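PDB 4GVB: KP6 killer toxin subunit beta from Ustilago maydis virus P6, which kills sensitive fungal cells as the beta half of a non-covalent heterodimeric toxin, acting after the alpha subunit has recognised a cellular receptor. Local coordinates for residues B[5-10]-B[53-58]; B[9-14]-B[22-27]. All coordinates share one frame; numbering follows the deposited sequence.

Interaction 1 (B[5-10]-B[53-58]); sequences RPVMCQ and DLFTSG
Pro6 and Leu54 bring the two backbones nearest, CA to CA 5.5 Å, and further on Val7 has Ser57 as its nearest CA across the contact; the touching parts run 59° apart. Here the start of strand 7-13, one half of a two-stranded antiparallel sheet, passes the loop that leads into helix 57-67 of this small disulfide-bonded α+β subunit. The two backbones share a bridging water instead of pairing directly: it accepts from Val7 N at 2.9 Å and donates to Phe55 O, so one molecule serves both an amide and a carbonyl.

Val7, Phe55 and Leu54 share most of the contact. Val7 CG1 sits between the backbone N and the carbonyl carbon (chi1 71°), and this branch is the one that reaches the loop, 3.4 Å from Phe55 O and 3.8 Å from Phe55 CE1. The valine and phenylalanine side chains cross at about a right angle. Cys9 SG, disulfide-bonded to Cys74 on strand 70-76, comes to the edge of the Phe55 ring near its plane, and Phe60 of helix 57-67 meets the same ring with planes at about 30°. At the other end Leu54 leans over the backbone of Arg5, its CD2 3.7 Å from Arg5 O, while Pro6 CB faces Leu54 CB at 4.4 Å. Thr56 sits at the N-cap of helix 57-67, its OG1 capping a backbone N just beyond Gly58, while its own N bonds to Gln59 OE1. The bridging water also covers one face of Phe55, its oxygen 3.7 Å above the plane and over the ring centre.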
ATOM      1  N   ARG B   5      13.201  22.611  -4.320  1.00 48.37           N
ATOM      2  CA  ARG B   5      11.859  23.104  -4.608  1.00 45.17           C
ATOM      3  C   ARG B   5      10.826  22.005  -4.460  1.00 41.95           C
ATOM      4  O   ARG B   5      11.160  20.824  -4.383  1.00 44.01           O
ATOM      5  CB  ARG B   5      11.784  23.662  -6.028  1.00 47.17           C
ATOM      6  CG  ARG B   5      12.966  24.526  -6.412  1.00 55.75           C
ATOM      7  CD  ARG B   5      13.087  25.732  -5.500  1.00 56.36           C
ATOM      8  NE  ARG B   5      12.391  26.895  -6.047  1.00 59.16           N
ATOM      9  CZ  ARG B   5      11.207  27.331  -5.625  1.00 59.54           C
ATOM     10  NH1 ARG B   5      10.577  26.703  -4.637  1.00 53.05           N
ATOM     11  NH2 ARG B   5      10.661  28.404  -6.190  1.00 57.06           N
ATOM     12  N   PRO B   6       9.552  22.390  -4.429  1.00 40.80           N
ATOM     13  CA  PRO B   6       8.516  21.375  -4.238  1.00 39.76           C
ATOM     14  C   PRO B   6       8.309  20.523  -5.486  1.00 31.92           C
ATOM     15  O   PRO B   6       8.354  21.027  -6.609  1.00 32.15           O
ATOM     16  CB  PRO B   6       7.266  22.208  -3.924  1.00 42.12           C
ATOM     17  CG  PRO B   6       7.812  23.555  -3.468  1.00 41.17           C
ATOM     18  CD  PRO B   6       9.027  23.757  -4.301  1.00 42.95           C
ATOM     19  N   VAL B   7       8.081  19.233  -5.269  1.00 30.75           N
ATOM     20  CA  VAL B   7       7.865  18.282  -6.354  1.00 27.00           C
ATOM     21  C   VAL B   7       6.462  17.690  -6.230  1.00 24.51           C
ATOM     22  O   VAL B   7       5.878  17.678  -5.140  1.00 28.39           O
ATOM     23  CB  VAL B   7       8.935  17.150  -6.307  1.00 28.38           C
ATOM     24  CG1 VAL B   7       8.688  16.243  -5.120  1.00 27.76           C
ATOM     25  CG2 VAL B   7       8.920  16.341  -7.586  1.00 25.34           C
ATOM     26  N   MET B   8       5.898  17.232  -7.343  1.00 21.51           N
ATOM     27  CA  MET B   8       4.653  16.472  -7.308  1.00 22.43           C
ATOM     28  C   MET B   8       4.894  15.133  -8.011  1.00 22.69           C
ATOM     29  O   MET B   8       5.568  15.083  -9.031  1.00 20.06           O
ATOM     30  CB  MET B   8       3.500  17.251  -7.956  1.00 24.90           C
ATOM     31  CG  MET B   8       3.701  17.587  -9.425  1.00 22.87           C
ATOM     32  SD  MET B   8       2.445  18.725 -10.065  1.00 33.61           S
ATOM     33  CE  MET B   8       2.798  18.649 -11.806  1.00 31.43           C
ATOM     34  N   CYS B   9       4.352  14.054  -7.453  1.00 20.22           N
ATOM     35  CA  CYS B   9       4.678  12.718  -7.921  1.00 20.11           C
ATOM     36  C   CYS B   9       3.477  11.797  -8.009  1.00 18.22           C
ATOM     37  O   CYS B   9       2.498  11.953  -7.274  1.00 18.76           O
ATOM     38  CB  CYS B   9       5.707  12.064  -6.987  1.00 21.75           C
ATOM     39  SG  CYS B   9       7.285  12.929  -6.774  1.00 22.27           S
ATOM     40  N   GLN B  10       3.567  10.845  -8.932  1.00 18.18           N
ATOM     41  CA  GLN B  10       2.624   9.747  -9.050  1.00 17.28           C
ATOM     42  C   GLN B  10       3.409   8.458  -8.880  1.00 20.51           C
ATOM     43  O   GLN B  10       4.570   8.377  -9.278  1.00 18.70           O
ATOM     44  CB  GLN B  10       2.006   9.706 -10.454  1.00 21.03           C
ATOM     45  CG  GLN B  10       1.339  10.976 -10.959  1.00 23.03           C
ATOM     46  CD  GLN B  10       0.854  10.798 -12.389  1.00 29.86           C
ATOM     47  OE1 GLN B  10      -0.241  11.226 -12.752  1.00 34.66           O
ATOM     48  NE2 GLN B  10       1.669  10.152 -13.205  1.00 27.66           N
ATOM     49  N   ASP B  53       6.671  22.792   3.395  1.00 38.51           N
ATOM     50  CA  ASP B  53       6.379  21.449   3.886  1.00 37.70           C
ATOM     51  C   ASP B  53       6.493  20.411   2.760  1.00 42.02           C
ATOM     52  O   ASP B  53       5.578  19.617   2.537  1.00 42.55           O
ATOM     53  CB  ASP B  53       4.961  21.430   4.464  1.00 36.14           C
ATOM     54  CG  ASP B  53       4.638  20.143   5.206  1.00 37.78           C
ATOM     55  OD1 ASP B  53       5.508  19.632   5.943  1.00 39.66           O
ATOM     56  OD2 ASP B  53       3.504  19.645   5.060  1.00 38.08           O
ATOM     57  N   LEU B  54       7.617  20.419   2.050  1.00 42.02           N
ATOM     58  CA  LEU B  54       7.769  19.559   0.878  1.00 39.87           C
ATOM     59  C   LEU B  54       8.332  18.185   1.236  1.00 35.95           C
ATOM     60  O   LEU B  54       9.036  18.026   2.231  1.00 35.96           O
ATOM     61  CB  LEU B  54       8.644  20.240  -0.182  1.00 42.62           C
ATOM     62  CG  LEU B  54      10.165  20.231  -0.013  1.00 40.38           C
ATOM     63  CD1 LEU B  54      10.775  18.943  -0.562  1.00 44.10           C
ATOM     64  CD2 LEU B  54      10.794  21.434  -0.708  1.00 45.23           C
ATOM     65  N   PHE B  55       7.993  17.190   0.423  1.00 31.93           N
ATOM     66  CA  PHE B  55       8.621  15.876   0.511  1.00 28.10           C
ATOM     67  C   PHE B  55       9.550  15.735  -0.702  1.00 29.77           C
ATOM     68  O   PHE B  55       9.331  16.376  -1.734  1.00 31.08           O
ATOM     69  CB  PHE B  55       7.558  14.782   0.517  1.00 27.81           C
ATOM     70  CG  PHE B  55       6.645  14.826  -0.674  1.00 26.90           C
ATOM     71  CD1 PHE B  55       7.023  14.253  -1.876  1.00 26.70           C
ATOM     72  CD2 PHE B  55       5.411  15.436  -0.593  1.00 29.08           C
ATOM     73  CE1 PHE B  55       6.190  14.295  -2.984  1.00 22.59           C
ATOM     74  CE2 PHE B  55       4.568  15.479  -1.693  1.00 28.22           C
ATOM     75  CZ  PHE B  55       4.965  14.906  -2.898  1.00 24.45           C
ATOM     76  N   THR B  56      10.593  14.922  -0.597  1.00 25.12           N
ATOM     77  CA  THR B  56      11.525  14.804  -1.715  1.00 27.61           C
ATOM     78  C   THR B  56      11.090  13.723  -2.703  1.00 25.70           C
ATOM     79  O   THR B  56      10.360  12.794  -2.355  1.00 26.12           O
ATOM     80  CB  THR B  56      12.965  14.506  -1.256  1.00 22.09           C
ATOM     81  OG1 THR B  56      13.033  13.191  -0.700  1.00 24.88           O
ATOM     82  CG2 THR B  56      13.435  15.527  -0.221  1.00 34.02           C
ATOM     83  N   SER B  57      11.547  13.847  -3.939  1.00 26.31           N
ATOM     84  CA  SER B  57      11.277  12.818  -4.928  1.00 25.09           C
ATOM     85  C   SER B  57      11.767  11.460  -4.421  1.00 23.36           C
ATOM     86  O   SER B  57      11.131  10.435  -4.669  1.00 26.58           O
ATOM     87  CB  SER B  57      11.922  13.170  -6.264  1.00 21.68           C
ATOM     88  OG  SER B  57      13.303  13.401  -6.092  1.00 29.54           O
ATOM     89  N   GLY B  58      12.886  11.455  -3.700  1.00 23.43           N
ATOM     90  CA  GLY B  58      13.439  10.223  -3.169  1.00 24.22           C
ATOM     91  C   GLY B  58      12.569   9.576  -2.101  1.00 26.47           C
ATOM     92  O   GLY B  58      12.406   8.358  -2.069  1.00 20.25           O
TER
HETATM   93  O   HOH W   1       7.294  18.140  -2.675  1.00 28.58           O

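Interaction 2 (B[9-14]-B[22-27]); sequences CQCVDT and DAVTRA
Thr25 turns its hydroxyl to Cys11 of the strand through its first torsion, which sets OG1 beside its own backbone N and anti to the carbonyl carbon (chi1 -52°); Cys11 N donates to Thr25 OG1 at 2.9 Å with an N-H...O angle of 149°. The first torsion of Cys11 likewise puts SG anti to the carbonyl carbon, which carries the sulfur toward Thr25 CA and N. The threonine hydroxyl is also bonded to Leu21 O, which ties the amide of strand 7-13 to the residue just before helix 22-29 through one side-chain oxygen and leaves these buried polar groups with partners. A backbone bond between Cys11 and Leu21 joins the same two places.

Around that bond the packing is close. Cys11 CB lies 3.4 Å from Thr25 OG1 and 3.7 Å from Val24 CG1, so it touches two consecutive helix residues. The sulfur lies against the helix backbone, with Cys11 SG 3.7 Å from Thr25 CA. Thr25 CG2, the other branch, points back along the strand and stops 3.9 Å from Cys9 O.

The segment axes approach to 6.9 Å, with their N-to-C directions at 138°, and the Cys11 and Thr25 CA atoms are the nearest pair. This is helix-on-strand packing in the buried interior, with the helix directly against the backbone of strand 7-13. Cys11 is linked by its disulfide to Cys64, so the strand is also bonded to helix 57-67, whose Phe60 touches both Cys11 and Thr25. Tyr39 of strand 38-39 packs on Thr25 as well, while Val24 reaches Leu68 of the alpha subunit.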
ATOM      1  N   CYS B   9       4.352  14.054  -7.453  1.00 20.22           N
ATOM      2  CA  CYS B   9       4.678  12.718  -7.921  1.00 20.11           C
ATOM      3  C   CYS B   9       3.477  11.797  -8.009  1.00 18.22           C
ATOM      4  O   CYS B   9       2.498  11.953  -7.274  1.00 18.76           O
ATOM      5  CB  CYS B   9       5.707  12.064  -6.987  1.00 21.75           C
ATOM      6  SG  CYS B   9       7.285  12.929  -6.774  1.00 22.27           S
ATOM      7  N   GLN B  10       3.567  10.845  -8.932  1.00 18.18           N
ATOM      8  CA  GLN B  10       2.624   9.747  -9.050  1.00 17.28           C
ATOM      9  C   GLN B  10       3.409   8.458  -8.880  1.00 20.51           C
ATOM     10  O   GLN B  10       4.570   8.377  -9.278  1.00 18.70           O
ATOM     11  CB  GLN B  10       2.006   9.706 -10.454  1.00 21.03           C
ATOM     12  CG  GLN B  10       1.339  10.976 -10.959  1.00 23.03           C
ATOM     13  CD  GLN B  10       0.854  10.798 -12.389  1.00 29.86           C
ATOM     14  OE1 GLN B  10      -0.241  11.226 -12.752  1.00 34.66           O
ATOM     15  NE2 GLN B  10       1.669  10.152 -13.205  1.00 27.66           N
ATOM     16  N   CYS B  11       2.780   7.444  -8.294  1.00 18.94           N
ATOM     17  CA  CYS B  11       3.276   6.073  -8.401  1.00 18.53           C
ATOM     18  C   CYS B  11       2.810   5.520  -9.736  1.00 17.20           C
ATOM     19  O   CYS B  11       1.676   5.757 -10.137  1.00 22.53           O
ATOM     20  CB  CYS B  11       2.715   5.216  -7.251  1.00 14.14           C
ATOM     21  SG  CYS B  11       3.205   5.797  -5.624  1.00 19.56           S
ATOM     22  N   VAL B  12       3.681   4.793 -10.430  1.00 16.17           N
ATOM     23  CA  VAL B  12       3.358   4.274 -11.746  1.00 20.03           C
ATOM     24  C   VAL B  12       3.815   2.825 -11.887  1.00 21.31           C
ATOM     25  O   VAL B  12       4.732   2.380 -11.192  1.00 23.19           O
ATOM     26  CB  VAL B  12       4.018   5.127 -12.864  1.00 22.86           C
ATOM     27  CG1 VAL B  12       3.488   6.555 -12.822  1.00 25.72           C
ATOM     28  CG2 VAL B  12       5.540   5.120 -12.716  1.00 21.25           C
ATOM     29  N   ASP B  13       3.175   2.101 -12.794  1.00 23.93           N
ATOM     30  CA  ASP B  13       3.528   0.715 -13.038  1.00 28.81           C
ATOM     31  C   ASP B  13       4.916   0.617 -13.665  1.00 34.61           C
ATOM     32  O   ASP B  13       5.336   1.481 -14.441  1.00 31.38           O
ATOM     33  CB  ASP B  13       2.488   0.042 -13.929  1.00 30.29           C
ATOM     34  CG  ASP B  13       2.354  -1.440 -13.642  1.00 32.48           C
ATOM     35  OD1 ASP B  13       3.193  -1.971 -12.883  1.00 32.03           O
ATOM     36  OD2 ASP B  13       1.405  -2.067 -14.165  1.00 37.15           O
ATOM     37  N   THR B  14       5.632  -0.439 -13.313  1.00 32.48           N
ATOM     38  CA  THR B  14       6.968  -0.643 -13.843  1.00 39.88           C
ATOM     39  C   THR B  14       6.884  -1.364 -15.188  1.00 41.65           C
ATOM     40  O   THR B  14       7.859  -1.944 -15.639  1.00 43.47           O
ATOM     41  CB  THR B  14       7.834  -1.450 -12.852  1.00 36.55           C
ATOM     42  OG1 THR B  14       7.196  -2.704 -12.571  1.00 35.45           O
ATOM     43  CG2 THR B  14       7.995  -0.694 -11.552  1.00 29.81           C
ATOM     44  N   ASP B  22      -3.317   4.763  -9.171  1.00 25.01           N
ATOM     45  CA  ASP B  22      -3.886   5.775  -8.290  1.00 22.91           C
ATOM     46  C   ASP B  22      -3.957   5.383  -6.804  1.00 19.41           C
ATOM     47  O   ASP B  22      -3.594   6.154  -5.936  1.00 21.33           O
ATOM     48  CB  ASP B  22      -5.248   6.250  -8.826  1.00 23.51           C
ATOM     49  CG  ASP B  22      -5.124   7.033 -10.144  1.00 31.21           C
ATOM     50  OD1 ASP B  22      -4.027   7.559 -10.455  1.00 24.06           O
ATOM     51  OD2 ASP B  22      -6.136   7.132 -10.867  1.00 32.13           O
ATOM     52  N   ALA B  23      -4.414   4.174  -6.513  1.00 21.52           N
ATOM     53  CA  ALA B  23      -4.552   3.748  -5.126  1.00 20.38           C
ATOM     54  C   ALA B  23      -3.190   3.640  -4.439  1.00 20.39           C
ATOM     55  O   ALA B  23      -3.058   3.865  -3.225  1.00 18.04           O
ATOM     56  CB  ALA B  23      -5.301   2.435  -5.062  1.00 23.80           C
ATOM     57  N   VAL B  24      -2.177   3.300  -5.225  1.00 20.80           N
ATOM     58  CA  VAL B  24      -0.809   3.239  -4.723  1.00 18.00           C
ATOM     59  C   VAL B  24      -0.324   4.655  -4.405  1.00 15.61           C
ATOM     60  O   VAL B  24       0.236   4.922  -3.338  1.00 15.77           O
ATOM     61  CB  VAL B  24       0.127   2.556  -5.757  1.00 16.86           C
ATOM     62  CG1 VAL B  24       1.520   2.415  -5.191  1.00 15.85           C
ATOM     63  CG2 VAL B  24      -0.420   1.170  -6.136  1.00 18.02           C
ATOM     64  N   THR B  25      -0.540   5.575  -5.346  1.00 17.79           N
ATOM     65  CA  THR B  25      -0.222   6.974  -5.100  1.00 14.16           C
ATOM     66  C   THR B  25      -0.953   7.495  -3.847  1.00 16.69           C
ATOM     67  O   THR B  25      -0.344   8.149  -3.004  1.00 16.59           O
ATOM     68  CB  THR B  25      -0.572   7.865  -6.311  1.00 15.84           C
ATOM     69  OG1 THR B  25       0.022   7.320  -7.504  1.00 19.13           O
ATOM     70  CG2 THR B  25      -0.053   9.247  -6.097  1.00 17.43           C
ATOM     71  N   ARG B  26      -2.256   7.223  -3.756  1.00 16.50           N
ATOM     72  CA  ARG B  26      -3.045   7.638  -2.600  1.00 19.95           C
ATOM     73  C   ARG B  26      -2.435   7.113  -1.288  1.00 20.64           C
ATOM     74  O   ARG B  26      -2.327   7.836  -0.294  1.00 18.69           O
ATOM     75  CB  ARG B  26      -4.494   7.157  -2.768  1.00 20.93           C
ATOM     76  CG  ARG B  26      -5.378   7.373  -1.574  1.00 34.86           C
ATOM     77  CD  ARG B  26      -6.838   7.063  -1.919  1.00 35.75           C
ATOM     78  NE  ARG B  26      -7.234   7.671  -3.189  1.00 32.56           N
ATOM     79  CZ  ARG B  26      -7.544   6.982  -4.277  1.00 30.69           C
ATOM     80  NH1 ARG B  26      -7.504   5.655  -4.248  1.00 39.13           N
ATOM     81  NH2 ARG B  26      -7.893   7.615  -5.388  1.00 31.60           N
ATOM     82  N   ALA B  27      -2.024   5.850  -1.292  1.00 22.41           N
ATOM     83  CA  ALA B  27      -1.469   5.246  -0.080  1.00 22.18           C
ATOM     84  C   ALA B  27      -0.137   5.891   0.275  1.00 23.25           C
ATOM     85  O   ALA B  27       0.132   6.204   1.430  1.00 22.87           O
ATOM     86  CB  ALA B  27      -1.306   3.737  -0.260  1.00 24.06           C
TER

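Both contacts start from strand 7-13 and share Cys9 and Gln10, yet their centres lie 14 Å apart on opposite sides of the chain's centre. Interaction 1 takes the beginning of the strand and pairs it with a region 43 residues on, at the entry to helix 57-67; interaction 2 takes the later part and meets helix 22-29, only eight residues further along the chain. One strand therefore receives a distant and a near part of the sequence. The Cys9-Cys74 and Cys11-Cys64 disulfides join it to strand 70-76 and helix 57-67. Interaction 2 alone of the two borders the alpha subunit, placing it nearer the heterodimer interface.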